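PDB 3GYC: putative glycoside hydrolase from Parabacteroides distasonis ATCC 8503, which probably hydrolyses glycosidic bonds, as a member of a cellulase-like family of the TIM-barrel clan. Local coordinates for residues W236-N241 against W307-Y312; A58-I63 against D135-I140. One frame throughout, in Å; residues are numbered along the deposited sequence.

Interaction 1 (W236-N241 against W307-Y312); sequences WMAQQN and WGLVDY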
# COMPACT_ATOMS: atom_id res chain seq x y z
N TRP A 236 -9.86 1.14 6.35
CA TRP A 236 -9.87 2.14 7.41
C TRP A 236 -11.25 2.28 8.04
O TRP A 236 -12.24 2.32 7.34
CB TRP A 236 -9.54 3.50 6.86
CG TRP A 236 -8.15 3.67 6.30
CD1 TRP A 236 -7.00 3.95 6.99
CD2 TRP A 236 -7.82 3.68 4.94
NE1 TRP A 236 -5.96 4.13 6.12
CE2 TRP A 236 -6.43 3.94 4.84
CE3 TRP A 236 -8.56 3.48 3.77
CZ2 TRP A 236 -5.77 4.02 3.61
CZ3 TRP A 236 -7.89 3.55 2.53
CH2 TRP A 236 -6.52 3.82 2.47
N MSE A 237 -11.26 2.38 9.37
CA MSE A 237 -12.45 2.68 10.16
C MSE A 237 -13.20 3.91 9.64
O MSE A 237 -14.45 3.96 9.58
CB MSE A 237 -12.01 2.97 11.60
CG MSE A 237 -13.15 3.44 12.56
SE MSE A 237 -13.76 5.33 12.44
CE MSE A 237 -12.21 6.32 13.01
N ALA A 238 -12.41 4.93 9.32
CA ALA A 238 -12.94 6.20 8.85
C ALA A 238 -13.82 6.10 7.59
O ALA A 238 -14.68 6.96 7.38
CB ALA A 238 -11.81 7.21 8.64
N GLN A 239 -13.61 5.06 6.78
CA GLN A 239 -14.35 4.86 5.50
C GLN A 239 -15.54 3.89 5.61
O GLN A 239 -16.34 3.80 4.68
CB GLN A 239 -13.41 4.33 4.41
CG GLN A 239 -12.34 5.32 3.95
CD GLN A 239 -11.55 4.86 2.76
OE1 GLN A 239 -11.41 3.66 2.50
NE2 GLN A 239 -11.01 5.80 2.03
N GLN A 240 -15.67 3.21 6.74
CA GLN A 240 -16.73 2.25 6.92
C GLN A 240 -18.08 2.93 6.95
O GLN A 240 -18.20 4.12 7.23
CB GLN A 240 -16.52 1.44 8.20
CG GLN A 240 -15.19 0.70 8.24
CD GLN A 240 -14.94 -0.07 6.99
OE1 GLN A 240 -15.78 -0.83 6.55
NE2 GLN A 240 -13.79 0.13 6.39
N ASN A 241 -19.11 2.14 6.65
CA ASN A 241 -20.51 2.60 6.62
C ASN A 241 -20.68 3.85 5.74
O ASN A 241 -21.24 4.88 6.17
CB ASN A 241 -21.02 2.85 8.05
CG ASN A 241 -22.52 3.08 8.10
OD1 ASN A 241 -23.27 2.62 7.24
ND2 ASN A 241 -22.97 3.78 9.13
N TRP A 307 -5.28 1.65 9.83
CA TRP A 307 -6.55 0.95 10.01
C TRP A 307 -7.63 1.91 10.51
O TRP A 307 -8.80 1.53 10.58
CB TRP A 307 -6.47 -0.17 11.09
CG TRP A 307 -5.54 -1.33 10.78
CD1 TRP A 307 -4.29 -1.49 11.24
CD2 TRP A 307 -5.83 -2.49 9.99
NE1 TRP A 307 -3.74 -2.64 10.75
CE2 TRP A 307 -4.68 -3.28 10.00
CE3 TRP A 307 -6.95 -2.92 9.28
CZ2 TRP A 307 -4.60 -4.47 9.31
CZ3 TRP A 307 -6.87 -4.10 8.60
CH2 TRP A 307 -5.70 -4.87 8.61
N GLY A 308 -7.24 3.13 10.90
CA GLY A 308 -8.17 4.10 11.52
C GLY A 308 -8.59 5.24 10.62
O GLY A 308 -9.65 5.20 10.00
N LEU A 309 -7.74 6.27 10.54
CA LEU A 309 -7.98 7.41 9.69
C LEU A 309 -7.15 7.24 8.44
O LEU A 309 -6.04 6.70 8.49
CB LEU A 309 -7.65 8.74 10.41
CG LEU A 309 -8.85 9.47 11.02
CD1 LEU A 309 -9.48 8.70 12.16
CD2 LEU A 309 -8.49 10.89 11.47
N VAL A 310 -7.68 7.73 7.32
CA VAL A 310 -6.93 7.64 6.07
C VAL A 310 -5.77 8.67 6.03
O VAL A 310 -4.62 8.32 5.74
CB VAL A 310 -7.87 7.82 4.84
CG1 VAL A 310 -7.09 7.71 3.54
CG2 VAL A 310 -8.95 6.78 4.88
N ASP A 311 -6.08 9.92 6.37
CA ASP A 311 -5.10 11.03 6.35
C ASP A 311 -4.88 11.55 7.78
O ASP A 311 -5.83 11.77 8.54
CB ASP A 311 -5.67 12.17 5.51
CG ASP A 311 -5.84 11.81 4.04
OD1 ASP A 311 -5.23 10.83 3.62
OD2 ASP A 311 -6.57 12.55 3.30
N TYR A 312 -3.63 11.73 8.16
CA TYR A 312 -3.27 12.26 9.45
C TYR A 312 -1.86 12.73 9.33
O TYR A 312 -1.18 12.35 8.40
CB TYR A 312 -3.32 11.18 10.55
CG TYR A 312 -3.79 11.73 11.91
CD1 TYR A 312 -5.07 12.26 12.06
CD2 TYR A 312 -2.97 11.69 13.05
CE1 TYR A 312 -5.57 12.72 13.30
CE2 TYR A 312 -3.45 12.16 14.31
CZ TYR A 312 -4.77 12.70 14.42
OH TYR A 312 -5.28 13.15 15.65
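The carbonyl oxygen of Trp236 is gripped twice, by two donors of its own segment: Gln239 N, which closes the 3-10 turn 237-239, and the side-chain amide of Gln240, whose NE2 lies 2.8 Å from Trp236 O and approaches from above the carbonyl plane. Gln240 OE1 is in turn bound by Lys286, so the amide is pinned at both ends. The same turn offers its first N-H groups, Met237 N and Ala238 N, to the loop 307-312. Met237 N donates to Trp307 O at 2.9 Å, from above the carbonyl plane; Ala238 N donates to Gly308 O, also at 2.9 Å but nearly along the C=O axis. The CA of Trp236 adds a CH...O contact to Trp307 O, whose residue follows a cis peptide bond.

Beside this polar seam, Val310 supplies the main side-chain contact. Its CG2, anti to the carbonyl carbon, sits over one face of the Trp236 indole, 3.6 Å from the centroid of the five-membered ring, a CH-pi contact displaced toward the rim; CG1 reaches CZ2 of the benzo ring at 3.9 Å. The amide end of Gln239 crosses the valine, NE2 lying 3.7 Å from Val310 CG2 while it is hydrogen-bonded to Tyr253. The selenomethionine Met237, bent at chi2 and chi3, runs side by side with Leu309, CE 3.7 Å from Leu309 CD1. Trp236 NE1 bonds to Asn347 OD1, and Asn347 ND2 holds Val310 O, so one asparagine joins tryptophan and valine from a third segment. Segments 236-241 and 307-312 follow adjacent TIM-barrel strands, 231-232 and 301-303, so the contact joins two neighbouring loops. Backbone bonds fix the buried turn against the loop, while one hydrogen bond, to Asn347, and a methyl over one face hold the indole.

Interaction 2 (A58-I63 against D135-I140); sequences AYPHLI and DCWLTI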
# COMPACT_ATOMS: atom_id res chain seq x y z
N ALA A 58 7.80 1.85 -7.32
CA ALA A 58 8.95 1.49 -8.17
C ALA A 58 9.13 2.49 -9.35
O ALA A 58 10.12 2.39 -10.08
CB ALA A 58 8.76 0.09 -8.74
N TYR A 59 8.16 3.41 -9.53
CA TYR A 59 8.18 4.40 -10.64
C TYR A 59 8.52 3.69 -11.97
O TYR A 59 9.44 4.14 -12.70
CB TYR A 59 9.21 5.48 -10.38
CG TYR A 59 9.04 6.35 -9.15
CD1 TYR A 59 9.48 5.94 -7.91
CD2 TYR A 59 8.52 7.64 -9.26
CE1 TYR A 59 9.37 6.77 -6.79
CE2 TYR A 59 8.39 8.48 -8.15
CZ TYR A 59 8.83 8.05 -6.92
OH TYR A 59 8.73 8.88 -5.82
N PRO A 60 7.80 2.61 -12.30
CA PRO A 60 8.11 1.80 -13.52
C PRO A 60 8.02 2.59 -14.80
O PRO A 60 8.81 2.40 -15.73
CB PRO A 60 7.01 0.74 -13.51
CG PRO A 60 5.87 1.36 -12.77
CD PRO A 60 6.43 2.42 -11.82
N HIS A 61 7.04 3.47 -14.87
CA HIS A 61 6.86 4.36 -16.01
C HIS A 61 8.07 5.25 -16.29
O HIS A 61 8.44 5.46 -17.47
CB HIS A 61 5.55 5.17 -15.85
CG HIS A 61 5.52 6.08 -14.66
ND1 HIS A 61 5.66 5.63 -13.36
CD2 HIS A 61 5.27 7.41 -14.58
CE1 HIS A 61 5.55 6.66 -12.54
NE2 HIS A 61 5.31 7.75 -13.25
N LEU A 62 8.71 5.75 -15.25
CA LEU A 62 9.89 6.58 -15.38
C LEU A 62 11.10 5.72 -15.74
O LEU A 62 11.89 6.08 -16.63
CB LEU A 62 10.13 7.39 -14.10
CG LEU A 62 9.01 8.35 -13.68
CD1 LEU A 62 9.46 9.22 -12.51
CD2 LEU A 62 8.50 9.20 -14.88
N ILE A 63 11.25 4.57 -15.07
CA ILE A 63 12.38 3.69 -15.36
C ILE A 63 12.32 3.19 -16.81
O ILE A 63 13.36 3.10 -17.45
CB ILE A 63 12.48 2.49 -14.39
CG1 ILE A 63 12.93 2.98 -13.01
CG2 ILE A 63 13.44 1.43 -14.98
CD1 ILE A 63 13.04 1.91 -11.94
N ASP A 135 4.53 -4.25 -20.41
CA ASP A 135 5.87 -4.09 -20.98
C ASP A 135 6.71 -3.18 -20.09
O ASP A 135 7.91 -3.37 -19.89
CB ASP A 135 5.84 -3.54 -22.42
CG ASP A 135 5.57 -4.61 -23.46
OD1 ASP A 135 5.48 -5.81 -23.13
OD2 ASP A 135 5.48 -4.24 -24.66
N CYS A 136 6.05 -2.18 -19.53
CA CYS A 136 6.70 -1.25 -18.64
C CYS A 136 7.19 -1.93 -17.33
O CYS A 136 8.32 -1.73 -16.90
CB CYS A 136 5.73 -0.13 -18.43
SG CYS A 136 6.07 0.75 -17.02
N TRP A 137 6.36 -2.75 -16.73
CA TRP A 137 6.78 -3.50 -15.55
C TRP A 137 7.84 -4.56 -15.87
O TRP A 137 8.71 -4.81 -15.04
CB TRP A 137 5.59 -4.13 -14.85
CG TRP A 137 4.86 -3.15 -14.02
CD1 TRP A 137 3.78 -2.41 -14.37
CD2 TRP A 137 5.17 -2.82 -12.67
NE1 TRP A 137 3.39 -1.64 -13.30
CE2 TRP A 137 4.24 -1.86 -12.25
CE3 TRP A 137 6.17 -3.22 -11.78
CZ2 TRP A 137 4.26 -1.30 -10.98
CZ3 TRP A 137 6.19 -2.68 -10.53
CH2 TRP A 137 5.24 -1.74 -10.12
N LEU A 138 7.76 -5.21 -17.04
CA LEU A 138 8.78 -6.16 -17.45
C LEU A 138 10.14 -5.44 -17.50
O LEU A 138 11.17 -6.00 -17.11
CB LEU A 138 8.42 -6.84 -18.78
CG LEU A 138 7.27 -7.87 -18.68
CD1 LEU A 138 6.77 -8.31 -20.02
CD2 LEU A 138 7.67 -9.08 -17.81
N THR A 139 10.16 -4.19 -17.95
CA THR A 139 11.41 -3.43 -17.99
C THR A 139 11.96 -3.15 -16.59
O THR A 139 13.13 -3.39 -16.33
CB THR A 139 11.20 -2.15 -18.81
OG1 THR A 139 10.89 -2.56 -20.13
CG2 THR A 139 12.43 -1.29 -18.83
N ILE A 140 11.11 -2.72 -15.67
CA ILE A 140 11.56 -2.39 -14.31
C ILE A 140 12.08 -3.68 -13.64
O ILE A 140 13.13 -3.68 -12.98
CB ILE A 140 10.41 -1.61 -13.54
CG1 ILE A 140 10.92 -0.71 -12.40
CG2 ILE A 140 9.35 -2.52 -13.01
CD1 ILE A 140 11.45 -1.46 -11.19
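The first turn of helix 60-65 packs against helix 130-146, the backbones coming closest at Pro60 and Ile140, whose CA atoms are 5.5 Å apart. Tyr59 is the N-cap, so Pro60 stands where a proline ring costs no amide bond. That ring lies alongside Trp137 and puts CG over one face of the indole, 3.9 Å from the centroid of the six-membered ring, a CH-pi contact. The indole is anchored through NE1 to the hydroxyl of Tyr116. Nearer the backbone of Pro60, Cys136 SG comes within 3.6 Å of Pro60 CB and 3.4 Å of Pro60 O.

Ile140 touches both Pro60 and Ile63. Its CG1, anti to the backbone N (chi1 -155°), lies 3.9 Å from Pro60 CA and is met by Ile63 CD1 at 3.4 Å, tighter than usual van der Waals contact, the two side chains crossing at about a right angle. Its CD1 rests 4.0 Å from Ala58 CB. An alanine in place of Trp137 would remove the indole face that Pro60 CG packs on and the bond to Tyr116, and would probably loosen the start of helix 60-65. Segment 58-63 follows strand 53-57 and helix 130-146 follows the neighbouring strand 109-113, so connections of adjacent barrel strands pack together. They are joined mainly by apolar side chains, with the thiol sulfur also lying against a backbone carbonyl.

In the fold
Both contacts belong to a TIM barrel, its eight strands parallel. From the N terminus, strand 53-57 leads into 58-63, and interaction 2 closes a loop through strand 109-113 when helix 130-146 arrives, tying the start of helix 60-65 to a helix that precedes strand 153-157. The chain then passes through strands 153-157, 208-209 and 231-232 before 236-241, and interaction 1 closes a second, largely helical loop when 307-312 follows strand 301-303. The loops stand in series, neither nested nor crossed. Each joins segments that follow two neighbouring strands, 53-57 with 109-113 and 231-232 with 301-303; the centres lie about 31 Å apart, on opposite sides of the chain's centre, and the two do not touch.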